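Local coordinates for germination protein YpeB (Bacillus megaterium QM B1551, PDB 5BOI), which takes part in the germination of Bacillus spores, probably in an inhibitory role, this chain being its C-terminal, PepSY-containing part, at residues P69-E74 / V146-K152; K170-K174 / C201-L205; D211-I215 / K226-L230. Numbering follows the deposited sequence.

Contact 1 of 3, residues P69-E74 / V146-K152; sequences PLWVLE and VIGFSAK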
ATOM      1  N   PRO A  69      -1.203   9.751  -9.322  1.00 52.93           N
ATOM      2  CA  PRO A  69      -1.462   8.354  -9.676  1.00 45.90           C
ATOM      3  C   PRO A  69      -2.317   7.743  -8.592  1.00 42.75           C
ATOM      4  O   PRO A  69      -1.863   7.594  -7.460  1.00 43.43           O
ATOM      5  CB  PRO A  69      -0.071   7.712  -9.710  1.00 54.16           C
ATOM      6  CG  PRO A  69       0.902   8.846  -9.676  1.00 55.88           C
ATOM      7  CD  PRO A  69       0.209   9.978  -8.980  1.00 55.77           C
ATOM      8  N   LEU A  70      -3.554   7.412  -8.930  1.00 38.19           N
ATOM      9  CA  LEU A  70      -4.489   6.915  -7.937  1.00 38.68           C
ATOM     10  C   LEU A  70      -4.589   5.390  -7.920  1.00 40.98           C
ATOM     11  O   LEU A  70      -4.533   4.768  -6.860  1.00 36.31           O
ATOM     12  CB  LEU A  70      -5.862   7.521  -8.201  1.00 49.15           C
ATOM     13  CG  LEU A  70      -6.916   7.328  -7.122  1.00 52.65           C
ATOM     14  CD1 LEU A  70      -6.505   8.047  -5.836  1.00 48.12           C
ATOM     15  CD2 LEU A  70      -8.246   7.830  -7.645  1.00 56.62           C
ATOM     16  N   TRP A  71      -4.748   4.791  -9.100  1.00 39.10           N
ATOM     17  CA  TRP A  71      -5.023   3.358  -9.222  1.00 36.68           C
ATOM     18  C   TRP A  71      -4.543   2.847 -10.579  1.00 36.49           C
ATOM     19  O   TRP A  71      -4.628   3.562 -11.577  1.00 36.33           O
ATOM     20  CB  TRP A  71      -6.524   3.094  -9.030  1.00 36.25           C
ATOM     21  CG  TRP A  71      -6.921   1.638  -9.015  1.00 42.96           C
ATOM     22  CD1 TRP A  71      -6.932   0.794  -7.936  1.00 46.05           C
ATOM     23  CD2 TRP A  71      -7.390   0.865 -10.128  1.00 50.19           C
ATOM     24  NE1 TRP A  71      -7.365  -0.458  -8.315  1.00 43.82           N
ATOM     25  CE2 TRP A  71      -7.654  -0.440  -9.656  1.00 52.03           C
ATOM     26  CE3 TRP A  71      -7.604   1.148 -11.482  1.00 58.12           C
ATOM     27  CZ2 TRP A  71      -8.120  -1.458 -10.489  1.00 48.98           C
ATOM     28  CZ3 TRP A  71      -8.071   0.131 -12.308  1.00 56.09           C
ATOM     29  CH2 TRP A  71      -8.325  -1.151 -11.805  1.00 49.12           C
ATOM     30  N   VAL A  72      -4.005   1.629 -10.599  1.00 33.95           N
ATOM     31  CA  VAL A  72      -3.506   0.992 -11.824  1.00 33.59           C
ATOM     32  C   VAL A  72      -3.823  -0.491 -11.837  1.00 41.54           C
ATOM     33  O   VAL A  72      -3.749  -1.175 -10.811  1.00 37.61           O
ATOM     34  CB  VAL A  72      -1.962   1.150 -12.000  1.00 35.42           C
ATOM     35  CG1 VAL A  72      -1.443   0.274 -13.160  1.00 40.34           C
ATOM     36  CG2 VAL A  72      -1.575   2.596 -12.219  1.00 35.02           C
ATOM     37  N   LEU A  73      -4.188  -1.006 -13.001  1.00 40.29           N
ATOM     38  CA  LEU A  73      -4.232  -2.448 -13.159  1.00 43.19           C
ATOM     39  C   LEU A  73      -3.855  -2.834 -14.578  1.00 47.81           C
ATOM     40  O   LEU A  73      -4.482  -2.375 -15.531  1.00 44.31           O
ATOM     41  CB  LEU A  73      -5.612  -2.999 -12.817  1.00 45.49           C
ATOM     42  CG  LEU A  73      -5.634  -4.524 -12.916  1.00 58.84           C
ATOM     43  CD1 LEU A  73      -4.531  -5.109 -12.043  1.00 58.51           C
ATOM     44  CD2 LEU A  73      -6.994  -5.084 -12.526  1.00 70.03           C
ATOM     45  N   GLU A  74      -2.801  -3.640 -14.698  1.00 43.32           N
ATOM     46  CA  GLU A  74      -2.427  -4.251 -15.965  1.00 42.84           C
ATOM     47  C   GLU A  74      -3.052  -5.626 -15.970  1.00 48.04           C
ATOM     48  O   GLU A  74      -2.636  -6.489 -15.196  1.00 45.18           O
ATOM     49  CB  GLU A  74      -0.907  -4.356 -16.128  1.00 41.96           C
ATOM     50  CG  GLU A  74      -0.151  -3.038 -15.990  1.00 50.34           C
ATOM     51  CD  GLU A  74       1.320  -3.164 -16.375  1.00 69.42           C
ATOM     52  OE1 GLU A  74       1.694  -4.190 -16.994  1.00 72.41           O
ATOM     53  OE2 GLU A  74       2.101  -2.237 -16.054  1.00 66.94           O
ATOM     54  N   VAL A 146       5.690  -3.664 -12.214  1.00 34.19           N
ATOM     55  CA  VAL A 146       4.445  -3.327 -11.537  1.00 37.30           C
ATOM     56  C   VAL A 146       3.266  -3.735 -12.421  1.00 40.63           C
ATOM     57  O   VAL A 146       3.248  -3.430 -13.611  1.00 42.88           O
ATOM     58  CB  VAL A 146       4.372  -1.817 -11.214  1.00 41.34           C
ATOM     59  CG1 VAL A 146       3.055  -1.471 -10.531  1.00 36.61           C
ATOM     60  CG2 VAL A 146       5.536  -1.412 -10.310  1.00 44.44           C
ATOM     61  N   ILE A 147       2.301  -4.451 -11.855  1.00 32.58           N
ATOM     62  CA  ILE A 147       1.091  -4.785 -12.602  1.00 33.27           C
ATOM     63  C   ILE A 147      -0.194  -4.337 -11.912  1.00 36.18           C
ATOM     64  O   ILE A 147      -1.277  -4.415 -12.487  1.00 40.03           O
ATOM     65  CB  ILE A 147       1.018  -6.288 -12.874  1.00 43.80           C
ATOM     66  CG1 ILE A 147       0.988  -7.084 -11.577  1.00 44.26           C
ATOM     67  CG2 ILE A 147       2.205  -6.716 -13.731  1.00 46.50           C
ATOM     68  CD1 ILE A 147       1.194  -8.590 -11.811  1.00 48.03           C
ATOM     69  N   GLY A 148      -0.078  -3.881 -10.670  1.00 35.37           N
ATOM     70  CA  GLY A 148      -1.222  -3.335  -9.977  1.00 29.29           C
ATOM     71  C   GLY A 148      -0.731  -2.326  -8.956  1.00 32.85           C
ATOM     72  O   GLY A 148       0.382  -2.468  -8.438  1.00 29.88           O
ATOM     73  N   PHE A 149      -1.543  -1.301  -8.704  1.00 36.48           N
ATOM     74  CA  PHE A 149      -1.199  -0.214  -7.773  1.00 33.30           C
ATOM     75  C   PHE A 149      -2.469   0.463  -7.272  1.00 35.54           C
ATOM     76  O   PHE A 149      -3.395   0.708  -8.042  1.00 38.16           O
ATOM     77  CB  PHE A 149      -0.270   0.801  -8.462  1.00 35.99           C
ATOM     78  CG  PHE A 149       0.039   2.031  -7.639  1.00 34.57           C
ATOM     79  CD1 PHE A 149       1.074   2.023  -6.714  1.00 37.39           C
ATOM     80  CD2 PHE A 149      -0.676   3.211  -7.828  1.00 35.95           C
ATOM     81  CE1 PHE A 149       1.373   3.155  -5.965  1.00 35.25           C
ATOM     82  CE2 PHE A 149      -0.378   4.348  -7.080  1.00 40.42           C
ATOM     83  CZ  PHE A 149       0.650   4.317  -6.153  1.00 31.37           C
ATOM     84  N   SER A 150      -2.531   0.763  -5.976  1.00 31.89           N
ATOM     85  CA  SER A 150      -3.638   1.547  -5.477  1.00 29.75           C
ATOM     86  C   SER A 150      -3.179   2.428  -4.337  1.00 27.50           C
ATOM     87  O   SER A 150      -2.734   1.923  -3.313  1.00 31.13           O
ATOM     88  CB  SER A 150      -4.775   0.662  -5.001  1.00 35.00           C
ATOM     89  OG  SER A 150      -5.739   1.455  -4.323  1.00 43.06           O
ATOM     90  N   ALA A 151      -3.275   3.736  -4.524  1.00 30.28           N
ATOM     91  CA  ALA A 151      -2.958   4.658  -3.434  1.00 37.46           C
ATOM     92  C   ALA A 151      -4.217   5.348  -2.934  1.00 36.62           C
ATOM     93  O   ALA A 151      -4.153   6.456  -2.390  1.00 34.13           O
ATOM     94  CB  ALA A 151      -1.931   5.687  -3.884  1.00 33.90           C
ATOM     95  N   LYS A 152      -5.362   4.703  -3.117  1.00 34.81           N
ATOM     96  CA  LYS A 152      -6.628   5.339  -2.781  1.00 40.04           C
ATOM     97  C   LYS A 152      -6.718   5.623  -1.279  1.00 37.18           C
ATOM     98  O   LYS A 152      -7.074   6.731  -0.876  1.00 39.11           O
ATOM     99  CB  LYS A 152      -7.801   4.471  -3.246  1.00 46.52           C
ATOM    100  CG  LYS A 152      -7.962   4.446  -4.769  1.00 55.84           C
ATOM    101  CD  LYS A 152      -9.071   3.499  -5.221  1.00 55.85           C
ATOM    102  CE  LYS A 152     -10.430   4.162  -5.142  1.00 53.66           C
ATOM    103  NZ  LYS A 152     -11.437   3.484  -6.010  1.00 52.14           N
TER

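Contact 2 of 3, residues K170-K174 / C201-L205; sequences KEQAK and CYEFL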
ATOM      1  N   LYS A 170       5.681   0.837  26.934  1.00 36.27           N
ATOM      2  CA  LYS A 170       5.875  -0.296  26.018  1.00 42.13           C
ATOM      3  C   LYS A 170       6.194  -1.568  26.799  1.00 36.54           C
ATOM      4  O   LYS A 170       5.845  -2.672  26.378  1.00 35.90           O
ATOM      5  CB  LYS A 170       6.987  -0.020  24.998  1.00 42.13           C
ATOM      6  CG  LYS A 170       8.320   0.309  25.617  1.00 48.42           C
ATOM      7  CD  LYS A 170       9.445   0.063  24.613  1.00 63.49           C
ATOM      8  CE  LYS A 170      10.502   1.140  24.697  1.00 66.94           C
ATOM      9  NZ  LYS A 170       9.977   2.444  24.193  1.00 71.50           N
ATOM     10  N   GLU A 171       6.854  -1.405  27.944  1.00 36.25           N
ATOM     11  CA  GLU A 171       7.147  -2.536  28.812  1.00 41.44           C
ATOM     12  C   GLU A 171       5.858  -3.139  29.377  1.00 41.26           C
ATOM     13  O   GLU A 171       5.682  -4.360  29.394  1.00 37.00           O
ATOM     14  CB  GLU A 171       8.084  -2.104  29.944  1.00 45.63           C
ATOM     15  CG  GLU A 171       9.465  -1.617  29.464  1.00 52.52           C
ATOM     16  CD  GLU A 171       9.454  -0.217  28.847  1.00 57.41           C
ATOM     17  OE1 GLU A 171       8.498   0.549  29.081  1.00 52.96           O
ATOM     18  OE2 GLU A 171      10.409   0.118  28.112  1.00 64.53           O
ATOM     19  N   GLN A 172       4.950  -2.276  29.819  1.00 35.05           N
ATOM     20  CA  GLN A 172       3.659  -2.727  30.334  1.00 33.02           C
ATOM     21  C   GLN A 172       2.840  -3.397  29.212  1.00 34.35           C
ATOM     22  O   GLN A 172       2.259  -4.467  29.402  1.00 37.39           O
ATOM     23  CB  GLN A 172       2.901  -1.546  30.955  1.00 33.42           C
ATOM     24  CG  GLN A 172       3.506  -1.079  32.294  1.00 47.47           C
ATOM     25  CD  GLN A 172       3.136   0.347  32.691  1.00 51.74           C
ATOM     26  OE1 GLN A 172       2.467   1.070  31.951  1.00 41.06           O
ATOM     27  NE2 GLN A 172       3.569   0.750  33.881  1.00 52.96           N
ATOM     28  N   ALA A 173       2.832  -2.778  28.035  1.00 31.89           N
ATOM     29  CA  ALA A 173       2.164  -3.364  26.866  1.00 30.85           C
ATOM     30  C   ALA A 173       2.645  -4.778  26.576  1.00 32.50           C
ATOM     31  O   ALA A 173       1.841  -5.679  26.309  1.00 32.46           O
ATOM     32  CB  ALA A 173       2.381  -2.500  25.649  1.00 31.77           C
ATOM     33  N   LYS A 174       3.958  -4.961  26.632  1.00 31.53           N
ATOM     34  CA  LYS A 174       4.584  -6.241  26.318  1.00 36.25           C
ATOM     35  C   LYS A 174       4.170  -7.334  27.293  1.00 37.10           C
ATOM     36  O   LYS A 174       4.109  -8.502  26.916  1.00 37.88           O
ATOM     37  CB  LYS A 174       6.115  -6.080  26.295  1.00 37.71           C
ATOM     38  CG  LYS A 174       6.906  -7.296  25.805  1.00 44.70           C
ATOM     39  CD  LYS A 174       8.366  -6.926  25.513  1.00 43.91           C
ATOM     40  CE  LYS A 174       9.269  -8.153  25.400  1.00 54.62           C
ATOM     41  NZ  LYS A 174      10.561  -7.851  24.701  1.00 56.30           N
ATOM     42  N   CYS A 201      -1.967   2.046  19.282  1.00 23.11           N
ATOM     43  CA  CYS A 201      -1.541   0.738  19.801  1.00 26.04           C
ATOM     44  C   CYS A 201      -0.035   0.554  19.815  1.00 25.87           C
ATOM     45  O   CYS A 201       0.676   1.145  19.009  1.00 28.99           O
ATOM     46  CB  CYS A 201      -2.116  -0.409  18.956  1.00 28.65           C
ATOM     47  SG  CYS A 201      -3.900  -0.489  18.821  1.00 32.75           S
ATOM     48  N   TYR A 202       0.461  -0.310  20.692  1.00 23.35           N
ATOM     49  CA  TYR A 202       1.813  -0.846  20.499  1.00 22.99           C
ATOM     50  C   TYR A 202       1.672  -2.048  19.581  1.00 28.13           C
ATOM     51  O   TYR A 202       0.855  -2.934  19.856  1.00 26.75           O
ATOM     52  CB  TYR A 202       2.433  -1.289  21.815  1.00 25.24           C
ATOM     53  CG  TYR A 202       2.746  -0.134  22.734  1.00 27.09           C
ATOM     54  CD1 TYR A 202       3.908   0.584  22.567  1.00 24.69           C
ATOM     55  CD2 TYR A 202       1.871   0.229  23.759  1.00 29.79           C
ATOM     56  CE1 TYR A 202       4.206   1.669  23.394  1.00 25.34           C
ATOM     57  CE2 TYR A 202       2.157   1.294  24.619  1.00 26.27           C
ATOM     58  CZ  TYR A 202       3.336   2.022  24.419  1.00 29.97           C
ATOM     59  OH  TYR A 202       3.652   3.098  25.241  1.00 30.90           O
ATOM     60  N   GLU A 203       2.452  -2.069  18.507  1.00 21.67           N
ATOM     61  CA  GLU A 203       2.444  -3.172  17.559  1.00 21.70           C
ATOM     62  C   GLU A 203       3.648  -4.062  17.833  1.00 26.33           C
ATOM     63  O   GLU A 203       4.769  -3.575  17.917  1.00 27.47           O
ATOM     64  CB  GLU A 203       2.493  -2.644  16.122  1.00 26.74           C
ATOM     65  CG  GLU A 203       2.676  -3.731  15.079  1.00 43.67           C
ATOM     66  CD  GLU A 203       3.441  -3.229  13.876  1.00 49.08           C
ATOM     67  OE1 GLU A 203       3.124  -2.116  13.401  1.00 35.25           O
ATOM     68  OE2 GLU A 203       4.354  -3.943  13.409  1.00 62.29           O
ATOM     69  N   PHE A 204       3.420  -5.361  17.978  1.00 23.17           N
ATOM     70  CA  PHE A 204       4.492  -6.316  18.195  1.00 18.92           C
ATOM     71  C   PHE A 204       4.562  -7.300  17.034  1.00 29.63           C
ATOM     72  O   PHE A 204       3.540  -7.868  16.627  1.00 27.86           O
ATOM     73  CB  PHE A 204       4.275  -7.082  19.513  1.00 29.04           C
ATOM     74  CG  PHE A 204       4.333  -6.209  20.757  1.00 31.05           C
ATOM     75  CD1 PHE A 204       5.553  -5.942  21.368  1.00 29.41           C
ATOM     76  CD2 PHE A 204       3.173  -5.658  21.299  1.00 26.71           C
ATOM     77  CE1 PHE A 204       5.630  -5.137  22.515  1.00 26.91           C
ATOM     78  CE2 PHE A 204       3.218  -4.876  22.432  1.00 27.49           C
ATOM     79  CZ  PHE A 204       4.459  -4.603  23.052  1.00 26.80           C
ATOM     80  N   LEU A 205       5.767  -7.511  16.521  1.00 24.14           N
ATOM     81  CA  LEU A 205       6.015  -8.533  15.515  1.00 30.19           C
ATOM     82  C   LEU A 205       6.795  -9.647  16.197  1.00 35.84           C
ATOM     83  O   LEU A 205       7.844  -9.398  16.803  1.00 35.06           O
ATOM     84  CB  LEU A 205       6.791  -7.933  14.344  1.00 30.98           C
ATOM     85  CG  LEU A 205       7.068  -8.675  13.039  1.00 43.31           C
ATOM     86  CD1 LEU A 205       5.823  -9.320  12.507  1.00 44.62           C
ATOM     87  CD2 LEU A 205       7.601  -7.661  12.036  1.00 47.76           C
TER

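Contact 3 of 3, residues D211-I215 / K226-L230; sequences DTYRI and KVEKL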
ATOM      1  N   ASP A 211       5.267 -19.814  13.590  1.00 59.51           N
ATOM      2  CA  ASP A 211       4.438 -18.947  12.759  1.00 45.61           C
ATOM      3  C   ASP A 211       4.693 -17.498  13.166  1.00 41.49           C
ATOM      4  O   ASP A 211       4.847 -17.214  14.349  1.00 41.18           O
ATOM      5  CB  ASP A 211       2.954 -19.268  12.921  1.00 48.49           C
ATOM      6  CG  ASP A 211       2.477 -20.369  11.994  1.00 62.42           C
ATOM      7  OD1 ASP A 211       3.146 -20.652  10.971  1.00 60.03           O
ATOM      8  OD2 ASP A 211       1.417 -20.955  12.304  1.00 61.60           O
ATOM      9  N   THR A 212       4.718 -16.594  12.193  1.00 37.56           N
ATOM     10  CA  THR A 212       4.895 -15.178  12.486  1.00 42.69           C
ATOM     11  C   THR A 212       3.568 -14.433  12.639  1.00 31.09           C
ATOM     12  O   THR A 212       2.665 -14.557  11.806  1.00 32.19           O
ATOM     13  CB  THR A 212       5.737 -14.512  11.392  1.00 48.87           C
ATOM     14  OG1 THR A 212       7.002 -15.178  11.320  1.00 48.32           O
ATOM     15  CG2 THR A 212       5.950 -13.041  11.699  1.00 39.30           C
ATOM     16  N   TYR A 213       3.470 -13.647  13.708  1.00 34.59           N
ATOM     17  CA  TYR A 213       2.264 -12.890  14.038  1.00 31.97           C
ATOM     18  C   TYR A 213       2.534 -11.413  14.247  1.00 29.92           C
ATOM     19  O   TYR A 213       3.584 -11.049  14.763  1.00 30.97           O
ATOM     20  CB  TYR A 213       1.626 -13.426  15.312  1.00 30.00           C
ATOM     21  CG  TYR A 213       0.946 -14.753  15.094  1.00 32.83           C
ATOM     22  CD1 TYR A 213       1.666 -15.934  15.175  1.00 43.31           C
ATOM     23  CD2 TYR A 213      -0.401 -14.819  14.762  1.00 34.95           C
ATOM     24  CE1 TYR A 213       1.064 -17.149  14.972  1.00 46.20           C
ATOM     25  CE2 TYR A 213      -1.013 -16.040  14.539  1.00 46.28           C
ATOM     26  CZ  TYR A 213      -0.272 -17.201  14.646  1.00 52.21           C
ATOM     27  OH  TYR A 213      -0.873 -18.424  14.433  1.00 54.47           O
ATOM     28  N   ARG A 214       1.580 -10.578  13.845  1.00 25.95           N
ATOM     29  CA  ARG A 214       1.562  -9.194  14.295  1.00 26.33           C
ATOM     30  C   ARG A 214       0.438  -9.061  15.314  1.00 27.38           C
ATOM     31  O   ARG A 214      -0.713  -9.471  15.058  1.00 29.14           O
ATOM     32  CB  ARG A 214       1.347  -8.222  13.136  1.00 29.89           C
ATOM     33  CG  ARG A 214       1.544  -6.740  13.512  1.00 29.17           C
ATOM     34  CD  ARG A 214       1.299  -5.869  12.269  1.00 35.06           C
ATOM     35  NE  ARG A 214       2.444  -5.897  11.366  1.00 38.48           N
ATOM     36  CZ  ARG A 214       2.399  -6.210  10.073  1.00 33.40           C
ATOM     37  NH1 ARG A 214       1.250  -6.546   9.479  1.00 31.82           N
ATOM     38  NH2 ARG A 214       3.522  -6.170   9.371  1.00 34.96           N
ATOM     39  N   ILE A 215       0.781  -8.505  16.464  1.00 23.76           N
ATOM     40  CA  ILE A 215      -0.188  -8.308  17.546  1.00 22.19           C
ATOM     41  C   ILE A 215      -0.258  -6.845  17.944  1.00 29.90           C
ATOM     42  O   ILE A 215       0.779  -6.214  18.222  1.00 28.59           O
ATOM     43  CB  ILE A 215       0.164  -9.163  18.767  1.00 20.41           C
ATOM     44  CG1 ILE A 215       0.059 -10.648  18.414  1.00 30.76           C
ATOM     45  CG2 ILE A 215      -0.825  -8.862  19.958  1.00 27.41           C
ATOM     46  CD1 ILE A 215       1.008 -11.535  19.206  1.00 39.87           C
ATOM     47  N   LYS A 226      -6.028  -6.335  17.745  1.00 25.61           N
ATOM     48  CA  LYS A 226      -5.910  -7.103  16.496  1.00 25.23           C
ATOM     49  C   LYS A 226      -4.783  -8.093  16.631  1.00 23.02           C
ATOM     50  O   LYS A 226      -3.701  -7.775  17.183  1.00 24.33           O
ATOM     51  CB  LYS A 226      -5.649  -6.188  15.284  1.00 22.57           C
ATOM     52  CG  LYS A 226      -5.375  -6.955  13.944  1.00 26.77           C
ATOM     53  CD  LYS A 226      -5.206  -5.997  12.773  1.00 28.55           C
ATOM     54  CE  LYS A 226      -5.123  -6.761  11.430  1.00 31.13           C
ATOM     55  NZ  LYS A 226      -5.123  -5.775  10.317  1.00 38.36           N
ATOM     56  N   VAL A 227      -5.052  -9.298  16.148  1.00 23.91           N
ATOM     57  CA  VAL A 227      -4.046 -10.339  16.041  1.00 25.34           C
ATOM     58  C   VAL A 227      -4.057 -10.922  14.632  1.00 25.70           C
ATOM     59  O   VAL A 227      -5.095 -11.380  14.112  1.00 24.69           O
ATOM     60  CB  VAL A 227      -4.274 -11.465  17.068  1.00 28.21           C
ATOM     61  CG1 VAL A 227      -3.256 -12.603  16.814  1.00 29.53           C
ATOM     62  CG2 VAL A 227      -4.173 -10.903  18.493  1.00 31.61           C
ATOM     63  N   GLU A 228      -2.890 -10.960  14.007  1.00 23.69           N
ATOM     64  CA  GLU A 228      -2.838 -11.327  12.604  1.00 23.14           C
ATOM     65  C   GLU A 228      -1.669 -12.272  12.277  1.00 27.57           C
ATOM     66  O   GLU A 228      -0.496 -11.954  12.530  1.00 27.19           O
ATOM     67  CB  GLU A 228      -2.731 -10.039  11.795  1.00 34.63           C
ATOM     68  CG  GLU A 228      -2.540 -10.249  10.357  1.00 46.61           C
ATOM     69  CD  GLU A 228      -1.883  -9.065   9.696  1.00 35.34           C
ATOM     70  OE1 GLU A 228      -1.546  -8.046  10.365  1.00 37.80           O
ATOM     71  OE2 GLU A 228      -1.693  -9.201   8.485  1.00 38.22           O
ATOM     72  N   LYS A 229      -1.963 -13.445  11.740  1.00 28.32           N
ATOM     73  CA  LYS A 229      -0.884 -14.286  11.218  1.00 30.51           C
ATOM     74  C   LYS A 229      -0.290 -13.727   9.919  1.00 33.80           C
ATOM     75  O   LYS A 229      -1.022 -13.333   8.994  1.00 31.19           O
ATOM     76  CB  LYS A 229      -1.369 -15.722  10.961  1.00 35.07           C
ATOM     77  CG  LYS A 229      -0.272 -16.630  10.436  1.00 34.34           C
ATOM     78  CD  LYS A 229      -0.627 -18.115  10.585  1.00 44.94           C
ATOM     79  CE  LYS A 229      -1.932 -18.440   9.874  1.00 56.59           C
ATOM     80  NZ  LYS A 229      -1.958 -19.843   9.373  1.00 68.70           N
ATOM     81  N   LEU A 230       1.039 -13.704   9.835  1.00 30.85           N
ATOM     82  CA  LEU A 230       1.685 -13.312   8.592  1.00 25.72           C
ATOM     83  C   LEU A 230       2.209 -14.551   7.845  1.00 38.07           C
ATOM     84  O   LEU A 230       2.463 -15.586   8.444  1.00 47.03           O
ATOM     85  CB  LEU A 230       2.831 -12.334   8.865  1.00 33.92           C
ATOM     86  CG  LEU A 230       2.540 -11.168   9.816  1.00 36.19           C
ATOM     87  CD1 LEU A 230       3.731 -10.209   9.850  1.00 39.76           C
ATOM     88  CD2 LEU A 230       1.280 -10.418   9.419  1.00 34.52           C
TER

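Contact 1 of 3, residues P69-E74 / V146-K152
Start with Phe-149, the residue that loses most surface here. It pairs with Val-72 across two antiparallel strands, closed by Val-72 N to Phe-149 O at 2.8 Å and Phe-149 N to Val-72 O at 3.1 Å. Both side chains leave the sheet on the same face, and the CB atoms of Val-72 and Phe-149 sit 3.9 Å apart. The ring runs on toward Pro-69, whose O meets the ring edge, 3.6 Å from Phe-149 CE2. Phe-22 and Phe-101 each stack edge-to-face with this ring, so the pair belongs to a buried aromatic cluster.

Leu-70 comes next. Its O accepts from Ala-151 N at 2.8 Å, a bond that prolongs the ladder to Ala-151, the residue at the N-cap position just before helix 152-156. Its CB points off, but Leu-70 CG still packs 3.9 Å from Lys-152 CG, on the aliphatic part of that lysine. At the other end Ile-147 contributes its carbonyl: Ile-147 O receives Glu-74 N at 2.8 Å, and Leu-73 CD1 rests 3.4 Å from the same Ile-147 O. The carboxylate of Glu-74 turns to a salt bridge with Arg-76.

Each strand carries a classic beta bulge on its outer side: Leu-70 and Trp-71 both face Asp-61 of strand 57-63, and Ile-147 and Gly-148 both face Lys-138 of strand 134-140. This is an edge-to-edge antiparallel junction, fusing the last strands of two successive helix-plus-antiparallel-sheet units, as expected for tandem PepSY repeats, into one continuous sheet.

Contact 2 of 3, residues K170-K174 / C201-L205
Helix 170-174 lies across strand 201-205 at 60°, the axes of the two segments passing 9.4 Å apart. The backbones come closest where Ala-173 CA stands 6.9 Å from Tyr-202 CA, and the gap is filled by two aromatic rings that rise from the strand two residues apart. Both Tyr-202 and Phe-204 point at the helix; Glu-203, between them, lies on the other face of the sheet.

Ala-173 is the small residue that lets the helix settle onto the rings: its CB is 3.4 Å from Tyr-202 CD2 and 3.9 Å from Phe-204 CZ. Over the face of the tyrosine ring comes Lys-170, whose CA is 3.9 Å from the Tyr-202 ring centroid, a CH-pi contact. Phe-204 pushes its CZ to 3.6 Å from Lys-174 N, yet that amide is spent inside the helix, on Lys-170 O at 3.0 Å. The ammonium ends of both lysines lead away from the strand.

Tyr-202 OH bonds to Ile-168 O, in the loop that leads into the helix. Strand 198-208 runs between strands 182-192 and 211-218, so this short helix covers an inner strand of an antiparallel sheet, consistent with a PepSY domain, with Glu-186 against both rings and Leu-177 against Phe-204.

Contact 3 of 3, residues D211-I215 / K226-L230
Two main-chain bonds hold Arg-214 to Glu-228: Arg-214 N gives to Glu-228 O and Glu-228 N gives to Arg-214 O, both at 2.8 Å. Further along, Leu-230 N donates to Thr-212 O at 2.7 Å. The strands are antiparallel, and at the intervening positions Tyr-213 and Ile-215 stand opposite Lys-229 and Val-227 in non-hydrogen-bonded pairs. There CA-H...O contacts take over, the shortest from Tyr-213 CA to Glu-228 O at 3.3 Å, so Glu-228 O receives both an amide and a CA hydrogen.

Arg-214 is the polar hub. Its NH1 makes a rather long salt bridge to Glu-228 OE1 at 3.3 Å, while NH2 finds a stronger partner in Ala-107 O; NH1 and NE also have weak, long ion pairs with Glu-108 and Glu-203, and Glu-108 in turn lies close to the like-charged Glu-228. Leu-230 CD1 lies over one face of the guanidinium, and Leu-230 CD2 is 3.9 Å from Arg-214 NH1. On the opposite face of the hairpin the contacts are mostly through carbon atoms: Lys-229 lays its CG over the Tyr-213 ring, Lys-229 CB is 3.6 Å from Tyr-213 CE2, and Val-227 CG1 is 4.2 Å from Ile-215 CG1.

The other edge of strand 211-218 is taken by strand 198-208, where Tyr-213 bonds to Gly-206 and Ile-215 to Phe-204. Strand 224-230 is therefore the last of a four-strand antiparallel meander, and Arg-214, on strand 211-218 next to it, reaches across to Ala-107 of strand 104-112.

Overall arrangement
The centre of contact 1 lies nearest the centre of the chain, about 10 Å away, yet contact 1, which welds together two strands distant in sequence, is only partly buried; contact 2, further out, is the buried one, and contact 3 is a surface contact. Contacts 2 and 3 belong to the PepSY unit at the C-terminal end and touch, since strands 198-208 and 211-218 are neighbours: Phe-204 N lies 2.8 Å from Ile-215 O. Main-chain bonding joins the strands in contacts 1 and 3, around a buried phenylalanine in one and a charged pair in the other. Contact 2 depends on packing, with buried rings against Ala-173 and the backbone and CB atoms of two exposed lysines.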